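Local coordinates for protein single-stranded-DNA-specific exonuclease RecJ (Thermus thermophilus, PDB 2ZXR) that degrades single-stranded DNA exonucleolytically in the 5' to 3' direction, using divalent metal ions such as magnesium or manganese, at residues D3-R8 against A524-K529; F482-V487 against P501-A506; R8-P13 against A429-L434; T355-F360 against P422-E427. One frame throughout, in Å; residues are numbered along the deposited sequence.

Contact 1: D3-R8 against A524-K529; sequences DRVRWR and AVDLRK
Trp7 and Arg528 carry most of this contact by stacking. The guanidinium of Arg528 lies flat on one face of the indole, its plane within 5° of the ring, and CZ sits 3.7 Å from the centroid of the five-membered ring of Trp7, a cation-pi geometry. The aliphatic part continues over the six-membered ring, with Arg528 CD 4.0 Å from its centroid in a CH-pi contact; the chain is extended from CG to NE, and CD and the guanidinium meet the same face.

At the indole edge, Trp7 NE1 donates a hydrogen bond to Asp526 OD2 at 3.2 Å, close to the ring plane but from above the carboxylate plane. OD1 of Asp526 takes the backbone N-H of Leu527 at 2.8 Å. A water joins Val5 O to Arg528 NH1, while Arg528 NH2 bonds Ala532 O and NE pairs with Glu504. Val5 CG1 and Asp526 OD2 approach tip to tip at 3.8 Å, methyl against oxygen.

N-terminal strand 5-9 packs across strand 517-528 of the OB-domain sheet, residues 5-8 and 526-528 running at 96°. Val525 and Asp526 both face Ala506 of strand 503-514, a classic beta bulge, and Trp7 packs on Val428 and Leu430 of strand 426-433.

Contact 2: F482-V487 against P501-A506; sequences FRLKGV and PEVEVA
The Phe482 ring receives Val505 CG2 at its edge, near the ring plane, at 4.1 Å from CZ, and Leu484 CG of its own strand also lies at the edge, in plane. Val503 CG2 approaches Phe482 obliquely. The contact belongs to the interior of the OB fold, a small beta barrel whose strands cross at steep angles: strands 482-484 and 503-506 run at 93° to each other, with axes 9.9 Å apart at closest approach. No hydrogen bond joins the two segments; the contact rests on apolar side-chain packing.

Phe482 and Leu484, two residues apart on one strand, both direct CB toward Val503 and Val505, likewise two apart on the other. Beyond Leu484 the chain reverses through a type I' turn to Val487, closed by paired backbone bonds between Leu484 and Val487, and Gly486 takes positive phi there. Neighbouring strands add Leu464, Leu527 and Val489 to the cluster.

Leu484 carries much of the contact. Its chi1 of -72° sets CG anti to the carbonyl carbon; of the two methyls beyond, CD2 meets Val503 CG2 at 4.0 Å, while CD1 lies between the valines, 3.9 Å from Val505 CG2 and 4.1 Å from Val503 CG2.

Contact 3: R8-P13 against A429-L434; sequences RVLSLP and ALLDLL
A parallel beta pairing between the N-terminal strand 5-9 and strand 426-433 joins Arg8 to Ala429 and Val9 to Leu430. Two backbone bonds hold the register: Leu430 N donates to Arg8 O at 2.8 Å with an N-H...O angle of 164°, and Leu10 N donates to Leu430 O, also at 2.8 Å and nearly straight at 178°. Leu430 thus supplies both its N-H and its carbonyl to the two residues flanking Val9, as a parallel ladder requires. The same carbonyl oxygen is approached by Val9 CA at 3.6 Å in a CA-H...O contact.

Strand 5-9 is the outermost strand on this side of the mixed sheet that continues through the OB-domain strands, beginning with 462-466, so the pairing attaches the very start of the chain to a sheet otherwise built from residues more than 400 positions later. Past Val9 the two chains separate, and a water bridges the gap by donating to both Leu10 O and Leu431 O.

Leu10 then covers the end of the ladder. Its CG, anti to the carbonyl carbon (chi1 -54°), comes within 3.2 Å of Leu430 O, and CD2 packs on Ala429 CB at 3.9 Å. CD1 lies 4.3 Å from Leu431 CD2. Helix 29-37 adds His37 against Leu10 and Leu33 against Leu431, while the guanidinium of Arg8 leads away to a salt bridge with Glu534.

Contact 4: T355-F360 against P422-E427; sequences TLRPVF and PDPVRE
The Arg357 chain bends at chi2 (-66°), which turns CD; beyond it the chain runs extended to the guanidinium beside Asp423. Asp423 for its part holds CG anti to the carbonyl carbon (chi1 -69°).

The result is a salt bridge from Arg357 NH1 to Asp423 OD2 at 3.1 Å, with an almost straight N-H...O angle of 174°. The oxygen lies in the guanidinium plane, at its edge, yet NH1 stands well above the carboxylate plane. The two flat groups are nearly perpendicular, so one N-H grips one oxygen instead of forming a two-pronged pair. Arg357 NH1 also lies 3.6 Å from Pro424 CD.

Leu356 has positive phi where the chain leaves helix 341-355, and its CD2 rests 3.9 Å from Arg426 CB in apolar packing, the side chains crossing at about a right angle. Separately, the Pro424 ring meets the Leu356 carbonyl, CB 3.8 Å from O.

The segments join the DHHA1 region to the start of strand 426-433. Arg4 NH1 bonds Leu356 O and Pro424 O, and NH2 bonds Thr355 O close to Arg357 NE; the charge of Asp423 probably offsets part of the repulsion between these two arginines.

How the contacts relate
Contacts 1, 3 and 4 meet around the N-terminal strand. Contacts 1 and 3 share Arg8, and Trp7 CB touches Leu430 CD2 at 3.8 Å. The parallel pairing of contact 3 continues toward contact 4 through the probable hydrogen bonds Arg6 N to Arg426 O, 2.7 Å, and Arg426 N to Arg4 O, 2.8 Å. Contacts 1 and 2 are linked by the salt bridge from Arg528 NE to Glu504 OE2, 3.0 Å, while Ala506 CB packs on Leu430 CD1, tying contact 2 to contact 3. Contacts 2 and 4 do not touch, their centres about 28 Å apart. All four reach one mixed sheet and lie away from the magnesium site of Asp84, Asp136, His160, His161 and Asp221.

Contact 1: D3-R8 against A524-K529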
loop_
_atom_site.group_PDB
_atom_site.type_symbol
_atom_site.label_atom_id
_atom_site.label_comp_id
_atom_site.label_asym_id
_atom_site.label_seq_id
_atom_site.Cartn_x
_atom_site.Cartn_y
_atom_site.Cartn_z
ATOM N N ASP A 3 -4.498 10.503 16.930
ATOM C CA ASP A 3 -4.740 9.851 18.210
ATOM C C ASP A 3 -5.557 8.575 17.977
ATOM O O ASP A 3 -5.847 7.817 18.913
ATOM C CB ASP A 3 -5.477 10.810 19.145
ATOM C CG ASP A 3 -5.913 10.151 20.429
ATOM O OD1 ASP A 3 -6.936 9.428 20.412
ATOM O OD2 ASP A 3 -5.228 10.352 21.455
ATOM N N ARG A 4 -5.934 8.350 16.719
ATOM C CA ARG A 4 -6.675 7.155 16.343
ATOM C C ARG A 4 -5.816 6.334 15.361
ATOM O O ARG A 4 -6.335 5.584 14.528
ATOM C CB ARG A 4 -8.030 7.534 15.722
ATOM C CG ARG A 4 -9.105 7.854 16.763
ATOM C CD ARG A 4 -10.442 8.220 16.143
ATOM N NE ARG A 4 -10.424 9.556 15.558
ATOM C CZ ARG A 4 -10.767 9.824 14.302
ATOM N NH1 ARG A 4 -11.152 8.840 13.488
ATOM N NH2 ARG A 4 -10.740 11.080 13.867
ATOM N N VAL A 5 -4.497 6.488 15.486
ATOM C CA VAL A 5 -3.519 5.787 14.659
ATOM C C VAL A 5 -2.808 4.729 15.502
ATOM O O VAL A 5 -2.091 5.069 16.431
ATOM C CB VAL A 5 -2.419 6.751 14.116
ATOM C CG1 VAL A 5 -1.403 5.971 13.273
ATOM C CG2 VAL A 5 -3.046 7.869 13.296
ATOM N N ARG A 6 -2.995 3.460 15.171
ATOM C CA ARG A 6 -2.351 2.371 15.909
ATOM C C ARG A 6 -1.160 1.804 15.132
ATOM O O ARG A 6 -1.270 1.555 13.931
ATOM C CB ARG A 6 -3.347 1.219 16.146
ATOM C CG ARG A 6 -4.343 1.400 17.299
ATOM C CD ARG A 6 -5.048 2.748 17.258
ATOM N NE ARG A 6 -6.377 2.713 17.875
ATOM C CZ ARG A 6 -6.856 3.666 18.669
ATOM N NH1 ARG A 6 -6.110 4.729 18.965
ATOM N NH2 ARG A 6 -8.102 3.583 19.125
ATOM N N TRP A 7 -0.030 1.613 15.804
ATOM C CA TRP A 7 1.128 0.994 15.156
ATOM C C TRP A 7 1.123 -0.490 15.534
ATOM O O TRP A 7 0.920 -0.845 16.695
ATOM C CB TRP A 7 2.429 1.612 15.636
ATOM C CG TRP A 7 2.673 3.002 15.147
ATOM C CD1 TRP A 7 1.739 3.919 14.766
ATOM C CD2 TRP A 7 3.930 3.665 15.096
ATOM N NE1 TRP A 7 2.341 5.123 14.491
ATOM C CE2 TRP A 7 3.686 4.994 14.684
ATOM C CE3 TRP A 7 5.247 3.267 15.363
ATOM C CZ2 TRP A 7 4.702 5.928 14.533
ATOM C CZ3 TRP A 7 6.268 4.202 15.211
ATOM C CH2 TRP A 7 5.987 5.517 14.800
ATOM N N ARG A 8 1.334 -1.348 14.547
ATOM C CA ARG A 8 1.375 -2.781 14.755
ATOM C C ARG A 8 2.613 -3.392 14.093
ATOM O O ARG A 8 3.013 -2.989 12.985
ATOM C CB ARG A 8 0.129 -3.444 14.173
ATOM C CG ARG A 8 0.263 -4.963 14.077
ATOM C CD ARG A 8 -1.005 -5.623 13.566
ATOM N NE ARG A 8 -2.162 -5.305 14.405
ATOM C CZ ARG A 8 -2.401 -5.838 15.603
ATOM N NH1 ARG A 8 -1.561 -6.731 16.115
ATOM N NH2 ARG A 8 -3.481 -5.477 16.294
ATOM N N ALA A 524 10.815 9.339 7.162
ATOM C CA ALA A 524 9.755 9.043 8.118
ATOM C C ALA A 524 8.346 9.290 7.560
ATOM O O ALA A 524 8.098 10.333 6.975
ATOM C CB ALA A 524 9.968 9.861 9.393
ATOM N N VAL A 525 7.440 8.319 7.722
ATOM C CA VAL A 525 6.055 8.477 7.289
ATOM C C VAL A 525 5.262 8.849 8.547
ATOM O O VAL A 525 4.277 9.601 8.480
ATOM C CB VAL A 525 5.452 7.195 6.640
ATOM C CG1 VAL A 525 6.313 6.743 5.473
ATOM C CG2 VAL A 525 5.326 6.102 7.654
ATOM N N ASP A 526 5.654 8.304 9.694
ATOM C CA ASP A 526 5.000 8.704 10.938
ATOM C C ASP A 526 6.081 8.746 12.000
ATOM O O ASP A 526 7.088 8.037 11.907
ATOM C CB ASP A 526 3.855 7.777 11.370
ATOM C CG ASP A 526 2.882 8.468 12.361
ATOM O OD1 ASP A 526 3.076 9.673 12.666
ATOM O OD2 ASP A 526 1.917 7.822 12.842
ATOM N N LEU A 527 5.868 9.598 12.995
ATOM C CA LEU A 527 6.827 9.799 14.073
ATOM C C LEU A 527 6.055 10.171 15.345
ATOM O O LEU A 527 5.090 10.954 15.281
ATOM C CB LEU A 527 7.784 10.917 13.648
ATOM C CG LEU A 527 8.807 11.553 14.579
ATOM C CD1 LEU A 527 9.634 12.525 13.750
ATOM C CD2 LEU A 527 8.117 12.305 15.720
ATOM N N ARG A 528 6.480 9.627 16.491
ATOM C CA ARG A 528 5.778 9.892 17.744
ATOM C C ARG A 528 6.552 9.567 19.026
ATOM O O ARG A 528 7.605 8.928 19.006
ATOM C CB ARG A 528 4.486 9.077 17.771
ATOM C CG ARG A 528 4.753 7.583 17.933
ATOM C CD ARG A 528 3.486 6.739 18.013
ATOM N NE ARG A 528 3.795 5.349 18.359
ATOM C CZ ARG A 528 2.882 4.397 18.541
ATOM N NH1 ARG A 528 1.595 4.679 18.407
ATOM N NH2 ARG A 528 3.255 3.165 18.853
ATOM N N LYS A 529 6.010 10.021 20.149
ATOM C CA LYS A 529 6.589 9.713 21.444
ATOM C C LYS A 529 6.140 8.262 21.565
ATOM O O LYS A 529 5.017 7.936 21.198
ATOM C CB LYS A 529 5.945 10.572 22.533
ATOM C CG LYS A 529 6.162 10.071 23.957
ATOM C CD LYS A 529 5.500 11.007 24.974
ATOM C CE LYS A 529 5.709 10.529 26.404
ATOM N NZ LYS A 529 5.229 9.131 26.579
HETATM O O HOH W 1 -0.025 6.855 17.189
#

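Contact 2: F482-V487 against P501-A506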
loop_
_atom_site.group_PDB
_atom_site.type_symbol
_atom_site.label_atom_id
_atom_site.label_comp_id
_atom_site.label_asym_id
_atom_site.label_seq_id
_atom_site.Cartn_x
_atom_site.Cartn_y
_atom_site.Cartn_z
ATOM N N PHE A 482 17.252 14.198 11.600
ATOM C CA PHE A 482 17.945 13.812 12.825
ATOM C C PHE A 482 18.448 12.382 12.697
ATOM O O PHE A 482 18.253 11.743 11.657
ATOM C CB PHE A 482 17.011 13.951 14.032
ATOM C CG PHE A 482 15.796 13.090 13.962
ATOM C CD1 PHE A 482 15.793 11.820 14.528
ATOM C CD2 PHE A 482 14.654 13.535 13.300
ATOM C CE1 PHE A 482 14.670 11.001 14.434
ATOM C CE2 PHE A 482 13.528 12.728 13.198
ATOM C CZ PHE A 482 13.537 11.458 13.766
ATOM N N ARG A 483 19.095 11.878 13.743
ATOM C CA ARG A 483 19.632 10.528 13.702
ATOM C C ARG A 483 19.188 9.610 14.812
ATOM O O ARG A 483 19.024 10.030 15.956
ATOM C CB ARG A 483 21.163 10.564 13.700
ATOM C CG ARG A 483 21.761 10.936 12.372
ATOM C CD ARG A 483 23.139 10.319 12.224
ATOM N NE ARG A 483 23.546 10.263 10.822
ATOM C CZ ARG A 483 23.661 11.329 10.035
ATOM N NH1 ARG A 483 23.405 12.546 10.517
ATOM N NH2 ARG A 483 24.023 11.180 8.766
ATOM N N LEU A 484 19.001 8.341 14.464
ATOM C CA LEU A 484 18.624 7.330 15.439
ATOM C C LEU A 484 19.573 6.161 15.229
ATOM O O LEU A 484 19.535 5.502 14.177
ATOM C CB LEU A 484 17.180 6.856 15.244
ATOM C CG LEU A 484 16.032 7.795 15.615
ATOM C CD1 LEU A 484 14.724 7.033 15.474
ATOM C CD2 LEU A 484 16.190 8.301 17.041
ATOM N N LYS A 485 20.423 5.915 16.231
ATOM C CA LYS A 485 21.404 4.837 16.185
ATOM C C LYS A 485 22.238 4.943 14.902
ATOM O O LYS A 485 22.433 3.949 14.199
ATOM C CB LYS A 485 20.708 3.471 16.220
ATOM C CG LYS A 485 19.581 3.323 17.244
ATOM C CD LYS A 485 20.079 3.482 18.666
ATOM C CE LYS A 485 18.922 3.336 19.643
ATOM N NZ LYS A 485 19.293 3.704 21.044
ATOM N N GLY A 486 22.701 6.147 14.585
ATOM C CA GLY A 486 23.510 6.333 13.388
ATOM C C GLY A 486 22.783 6.349 12.044
ATOM O O GLY A 486 23.421 6.472 10.997
ATOM N N VAL A 487 21.459 6.218 12.048
ATOM C CA VAL A 487 20.701 6.245 10.788
ATOM C C VAL A 487 20.060 7.615 10.591
ATOM O O VAL A 487 19.334 8.082 11.467
ATOM C CB VAL A 487 19.566 5.198 10.774
ATOM C CG1 VAL A 487 18.693 5.416 9.551
ATOM C CG2 VAL A 487 20.141 3.795 10.786
ATOM N N PRO A 501 12.179 13.630 24.034
ATOM C CA PRO A 501 13.478 13.022 24.359
ATOM C C PRO A 501 13.674 11.640 23.733
ATOM O O PRO A 501 14.799 11.218 23.448
ATOM C CB PRO A 501 13.480 13.006 25.893
ATOM C CG PRO A 501 12.019 13.005 26.252
ATOM C CD PRO A 501 11.405 13.937 25.250
ATOM N N GLU A 502 12.569 10.940 23.526
ATOM C CA GLU A 502 12.598 9.629 22.908
ATOM C C GLU A 502 11.494 9.560 21.870
ATOM O O GLU A 502 10.358 9.987 22.123
ATOM C CB GLU A 502 12.370 8.534 23.942
ATOM C CG GLU A 502 13.618 7.778 24.360
ATOM C CD GLU A 502 13.257 6.426 24.954
ATOM O OE1 GLU A 502 14.165 5.677 25.384
ATOM O OE2 GLU A 502 12.041 6.116 24.981
ATOM N N VAL A 503 11.818 9.007 20.705
ATOM C CA VAL A 503 10.837 8.887 19.635
ATOM C C VAL A 503 10.756 7.494 19.028
ATOM O O VAL A 503 11.631 6.641 19.218
ATOM C CB VAL A 503 11.145 9.863 18.470
ATOM C CG1 VAL A 503 11.083 11.301 18.944
ATOM C CG2 VAL A 503 12.512 9.557 17.902
ATOM N N GLU A 504 9.677 7.278 18.298
ATOM C CA GLU A 504 9.447 6.041 17.576
ATOM C C GLU A 504 9.196 6.530 16.157
ATOM O O GLU A 504 8.536 7.542 15.969
ATOM C CB GLU A 504 8.204 5.324 18.098
ATOM C CG GLU A 504 8.533 4.149 18.951
ATOM C CD GLU A 504 7.317 3.465 19.479
ATOM O OE1 GLU A 504 7.487 2.305 19.889
ATOM O OE2 GLU A 504 6.210 4.072 19.493
ATOM N N VAL A 505 9.726 5.825 15.170
ATOM C CA VAL A 505 9.557 6.227 13.775
ATOM C C VAL A 505 9.173 5.060 12.889
ATOM O O VAL A 505 9.783 3.994 12.986
ATOM C CB VAL A 505 10.861 6.781 13.177
ATOM C CG1 VAL A 505 10.653 7.059 11.665
ATOM C CG2 VAL A 505 11.293 8.047 13.910
ATOM N N ALA A 506 8.177 5.276 12.024
ATOM C CA ALA A 506 7.748 4.278 11.059
ATOM C C ALA A 506 8.328 4.857 9.779
ATOM O O ALA A 506 7.894 5.925 9.332
ATOM C CB ALA A 506 6.259 4.229 10.967
#

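Contact 3: R8-P13 against A429-L434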
loop_
_atom_site.group_PDB
_atom_site.type_symbol
_atom_site.label_atom_id
_atom_site.label_comp_id
_atom_site.label_asym_id
_atom_site.label_seq_id
_atom_site.Cartn_x
_atom_site.Cartn_y
_atom_site.Cartn_z
ATOM N N ARG A 8 1.334 -1.348 14.547
ATOM C CA ARG A 8 1.375 -2.781 14.755
ATOM C C ARG A 8 2.613 -3.392 14.093
ATOM O O ARG A 8 3.013 -2.989 12.985
ATOM C CB ARG A 8 0.129 -3.444 14.173
ATOM C CG ARG A 8 0.263 -4.963 14.077
ATOM C CD ARG A 8 -1.005 -5.623 13.566
ATOM N NE ARG A 8 -2.162 -5.305 14.405
ATOM C CZ ARG A 8 -2.401 -5.838 15.603
ATOM N NH1 ARG A 8 -1.561 -6.731 16.115
ATOM N NH2 ARG A 8 -3.481 -5.477 16.294
ATOM N N VAL A 9 3.210 -4.371 14.765
ATOM C CA VAL A 9 4.380 -5.046 14.227
ATOM C C VAL A 9 3.947 -6.360 13.607
ATOM O O VAL A 9 3.316 -7.192 14.270
ATOM C CB VAL A 9 5.421 -5.334 15.326
ATOM C CG1 VAL A 9 6.627 -6.019 14.723
ATOM C CG2 VAL A 9 5.841 -4.041 15.998
ATOM N N LEU A 10 4.265 -6.558 12.338
ATOM C CA LEU A 10 3.893 -7.795 11.672
ATOM C C LEU A 10 4.481 -9.014 12.408
ATOM O O LEU A 10 5.603 -8.978 12.917
ATOM C CB LEU A 10 4.358 -7.780 10.206
ATOM C CG LEU A 10 3.904 -6.586 9.338
ATOM C CD1 LEU A 10 4.072 -6.952 7.843
ATOM C CD2 LEU A 10 2.441 -6.233 9.628
ATOM N N SER A 11 3.716 -10.098 12.439
ATOM C CA SER A 11 4.110 -11.315 13.131
ATOM C C SER A 11 5.350 -11.979 12.553
ATOM O O SER A 11 5.649 -11.822 11.364
ATOM C CB SER A 11 2.963 -12.313 13.051
ATOM O OG SER A 11 2.851 -12.775 11.707
ATOM N N LEU A 12 6.080 -12.725 13.380
ATOM C CA LEU A 12 7.243 -13.442 12.856
ATOM C C LEU A 12 6.691 -14.734 12.267
ATOM O O LEU A 12 5.801 -15.389 12.854
ATOM C CB LEU A 12 8.276 -13.771 13.945
ATOM C CG LEU A 12 8.899 -12.584 14.686
ATOM C CD1 LEU A 12 9.981 -13.083 15.650
ATOM C CD2 LEU A 12 9.467 -11.594 13.697
ATOM N N PRO A 13 7.178 -15.114 11.079
ATOM C CA PRO A 13 6.664 -16.357 10.493
ATOM C C PRO A 13 7.345 -17.558 11.133
ATOM O O PRO A 13 8.302 -17.403 11.903
ATOM C CB PRO A 13 7.033 -16.214 9.015
ATOM C CG PRO A 13 8.350 -15.506 9.082
ATOM C CD PRO A 13 8.148 -14.457 10.184
ATOM N N ALA A 429 1.391 -0.455 9.596
ATOM C CA ALA A 429 1.962 -1.793 9.677
ATOM C C ALA A 429 3.492 -1.729 9.578
ATOM O O ALA A 429 4.051 -1.233 8.604
ATOM C CB ALA A 429 1.380 -2.677 8.558
ATOM N N LEU A 430 4.164 -2.228 10.604
ATOM C CA LEU A 430 5.620 -2.201 10.638
ATOM C C LEU A 430 6.148 -3.586 10.336
ATOM O O LEU A 430 5.720 -4.564 10.950
ATOM C CB LEU A 430 6.116 -1.743 12.005
ATOM C CG LEU A 430 6.117 -0.265 12.398
ATOM C CD1 LEU A 430 6.366 0.607 11.179
ATOM C CD2 LEU A 430 4.809 0.090 13.033
ATOM N N LEU A 431 7.069 -3.658 9.387
ATOM C CA LEU A 431 7.670 -4.913 8.966
ATOM C C LEU A 431 8.600 -5.452 10.040
ATOM O O LEU A 431 8.519 -6.616 10.416
ATOM C CB LEU A 431 8.487 -4.713 7.682
ATOM C CG LEU A 431 8.689 -5.810 6.630
ATOM C CD1 LEU A 431 10.165 -5.804 6.213
ATOM C CD2 LEU A 431 8.263 -7.151 7.117
ATOM N N ASP A 432 9.464 -4.593 10.556
ATOM C CA ASP A 432 10.428 -5.042 11.549
ATOM C C ASP A 432 11.231 -3.848 12.026
ATOM O O ASP A 432 11.057 -2.736 11.530
ATOM C CB ASP A 432 11.366 -6.046 10.875
ATOM C CG ASP A 432 12.395 -6.629 11.821
ATOM O OD1 ASP A 432 13.447 -7.090 11.316
ATOM O OD2 ASP A 432 12.162 -6.642 13.050
ATOM N N LEU A 433 12.110 -4.096 12.996
ATOM C CA LEU A 433 13.013 -3.087 13.546
ATOM C C LEU A 433 14.044 -2.869 12.436
ATOM O O LEU A 433 14.466 -3.825 11.812
ATOM C CB LEU A 433 13.728 -3.646 14.783
ATOM C CG LEU A 433 13.282 -3.414 16.236
ATOM C CD1 LEU A 433 12.214 -2.365 16.274
ATOM C CD2 LEU A 433 12.813 -4.719 16.887
ATOM N N LEU A 434 14.438 -1.630 12.172
ATOM C CA LEU A 434 15.432 -1.370 11.122
ATOM C C LEU A 434 16.762 -2.023 11.516
ATOM O O LEU A 434 17.132 -1.994 12.678
ATOM C CB LEU A 434 15.663 0.132 10.958
ATOM C CG LEU A 434 16.469 0.550 9.723
ATOM C CD1 LEU A 434 15.583 0.410 8.495
ATOM C CD2 LEU A 434 16.947 1.985 9.859
HETATM O O HOH W 2 7.960 -8.640 12.078
#

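Contact 4: T355-F360 against P422-E427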
loop_
_atom_site.group_PDB
_atom_site.type_symbol
_atom_site.label_atom_id
_atom_site.label_comp_id
_atom_site.label_asym_id
_atom_site.label_seq_id
_atom_site.Cartn_x
_atom_site.Cartn_y
_atom_site.Cartn_z
ATOM N N THR A 355 -8.577 14.142 8.329
ATOM C CA THR A 355 -9.575 13.972 9.363
ATOM C C THR A 355 -9.898 12.552 9.871
ATOM O O THR A 355 -10.363 12.367 11.008
ATOM C CB THR A 355 -10.839 14.654 8.783
ATOM O OG1 THR A 355 -11.168 15.811 9.553
ATOM C CG2 THR A 355 -11.966 13.685 8.656
ATOM N N LEU A 356 -9.670 11.553 9.034
ATOM C CA LEU A 356 -9.993 10.177 9.401
ATOM C C LEU A 356 -11.495 10.049 9.704
ATOM O O LEU A 356 -11.895 9.410 10.677
ATOM C CB LEU A 356 -9.165 9.748 10.613
ATOM C CG LEU A 356 -8.102 8.668 10.361
ATOM C CD1 LEU A 356 -7.454 8.817 8.978
ATOM C CD2 LEU A 356 -7.072 8.738 11.472
ATOM N N ARG A 357 -12.317 10.673 8.859
ATOM C CA ARG A 357 -13.772 10.635 8.998
ATOM C C ARG A 357 -14.423 10.505 7.617
ATOM O O ARG A 357 -13.862 10.925 6.607
ATOM C CB ARG A 357 -14.295 11.923 9.631
ATOM C CG ARG A 357 -13.852 12.206 11.042
ATOM C CD ARG A 357 -14.419 11.200 11.994
ATOM N NE ARG A 357 -14.023 11.517 13.357
ATOM C CZ ARG A 357 -14.397 10.818 14.421
ATOM N NH1 ARG A 357 -15.185 9.761 14.272
ATOM N NH2 ARG A 357 -13.963 11.168 15.623
ATOM N N PRO A 358 -15.625 9.917 7.563
ATOM C CA PRO A 358 -16.315 9.772 6.281
ATOM C C PRO A 358 -16.582 11.207 5.798
ATOM O O PRO A 358 -16.813 12.109 6.624
ATOM C CB PRO A 358 -17.604 9.045 6.663
ATOM C CG PRO A 358 -17.254 8.321 7.930
ATOM C CD PRO A 358 -16.391 9.307 8.664
ATOM N N VAL A 359 -16.526 11.446 4.491
ATOM C CA VAL A 359 -16.776 12.790 3.993
ATOM C C VAL A 359 -17.800 12.740 2.884
ATOM O O VAL A 359 -17.750 11.878 1.994
ATOM C CB VAL A 359 -15.465 13.478 3.501
ATOM C CG1 VAL A 359 -15.759 14.865 2.890
ATOM C CG2 VAL A 359 -14.515 13.649 4.681
ATOM N N PHE A 360 -18.765 13.652 2.989
ATOM C CA PHE A 360 -19.860 13.811 2.049
ATOM C C PHE A 360 -19.806 15.268 1.588
ATOM O O PHE A 360 -19.858 16.185 2.411
ATOM C CB PHE A 360 -21.219 13.588 2.735
ATOM C CG PHE A 360 -21.378 12.240 3.372
ATOM C CD1 PHE A 360 -20.631 11.890 4.501
ATOM C CD2 PHE A 360 -22.247 11.312 2.828
ATOM C CE1 PHE A 360 -20.749 10.618 5.077
ATOM C CE2 PHE A 360 -22.370 10.048 3.385
ATOM C CZ PHE A 360 -21.617 9.698 4.512
ATOM N N PRO A 422 -18.374 2.749 15.702
ATOM C CA PRO A 422 -17.205 3.200 16.457
ATOM C C PRO A 422 -16.388 4.123 15.568
ATOM O O PRO A 422 -16.535 4.098 14.342
ATOM C CB PRO A 422 -16.475 1.897 16.796
ATOM C CG PRO A 422 -17.048 0.872 15.839
ATOM C CD PRO A 422 -18.479 1.281 15.706
ATOM N N ASP A 423 -15.559 4.963 16.171
ATOM C CA ASP A 423 -14.729 5.874 15.384
ATOM C C ASP A 423 -13.764 5.104 14.491
ATOM O O ASP A 423 -13.290 4.023 14.852
ATOM C CB ASP A 423 -13.918 6.784 16.300
ATOM C CG ASP A 423 -14.785 7.779 17.036
ATOM O OD1 ASP A 423 -14.290 8.385 18.013
ATOM O OD2 ASP A 423 -15.955 7.955 16.621
ATOM N N PRO A 424 -13.486 5.638 13.291
ATOM C CA PRO A 424 -12.545 4.930 12.407
ATOM C C PRO A 424 -11.137 5.065 13.010
ATOM O O PRO A 424 -10.847 6.060 13.676
ATOM C CB PRO A 424 -12.658 5.700 11.083
ATOM C CG PRO A 424 -14.079 6.264 11.127
ATOM C CD PRO A 424 -14.201 6.710 12.569
ATOM N N VAL A 425 -10.280 4.071 12.777
ATOM C CA VAL A 425 -8.893 4.097 13.254
ATOM C C VAL A 425 -7.947 3.752 12.104
ATOM O O VAL A 425 -8.290 2.955 11.232
ATOM C CB VAL A 425 -8.649 3.074 14.404
ATOM C CG1 VAL A 425 -9.452 3.473 15.624
ATOM C CG2 VAL A 425 -9.016 1.650 13.938
ATOM N N ARG A 426 -6.762 4.357 12.103
ATOM C CA ARG A 426 -5.767 4.109 11.058
ATOM C C ARG A 426 -4.673 3.208 11.627
ATOM O O ARG A 426 -4.252 3.370 12.774
ATOM C CB ARG A 426 -5.157 5.441 10.569
ATOM C CG ARG A 426 -4.032 5.294 9.539
ATOM C CD ARG A 426 -3.850 6.543 8.646
ATOM N NE ARG A 426 -3.260 7.702 9.325
ATOM C CZ ARG A 426 -1.966 7.832 9.637
ATOM N NH1 ARG A 426 -1.535 8.929 10.260
ATOM N NH2 ARG A 426 -1.094 6.871 9.322
ATOM N N GLU A 427 -4.249 2.228 10.846
ATOM C CA GLU A 427 -3.176 1.344 11.286
ATOM C C GLU A 427 -1.911 1.609 10.465
ATOM O O GLU A 427 -1.996 1.942 9.286
ATOM C CB GLU A 427 -3.551 -0.126 11.122
ATOM C CG GLU A 427 -2.302 -1.019 11.165
ATOM C CD GLU A 427 -2.589 -2.508 11.163
ATOM O OE1 GLU A 427 -3.136 -3.012 12.177
ATOM O OE2 GLU A 427 -2.258 -3.176 10.151
#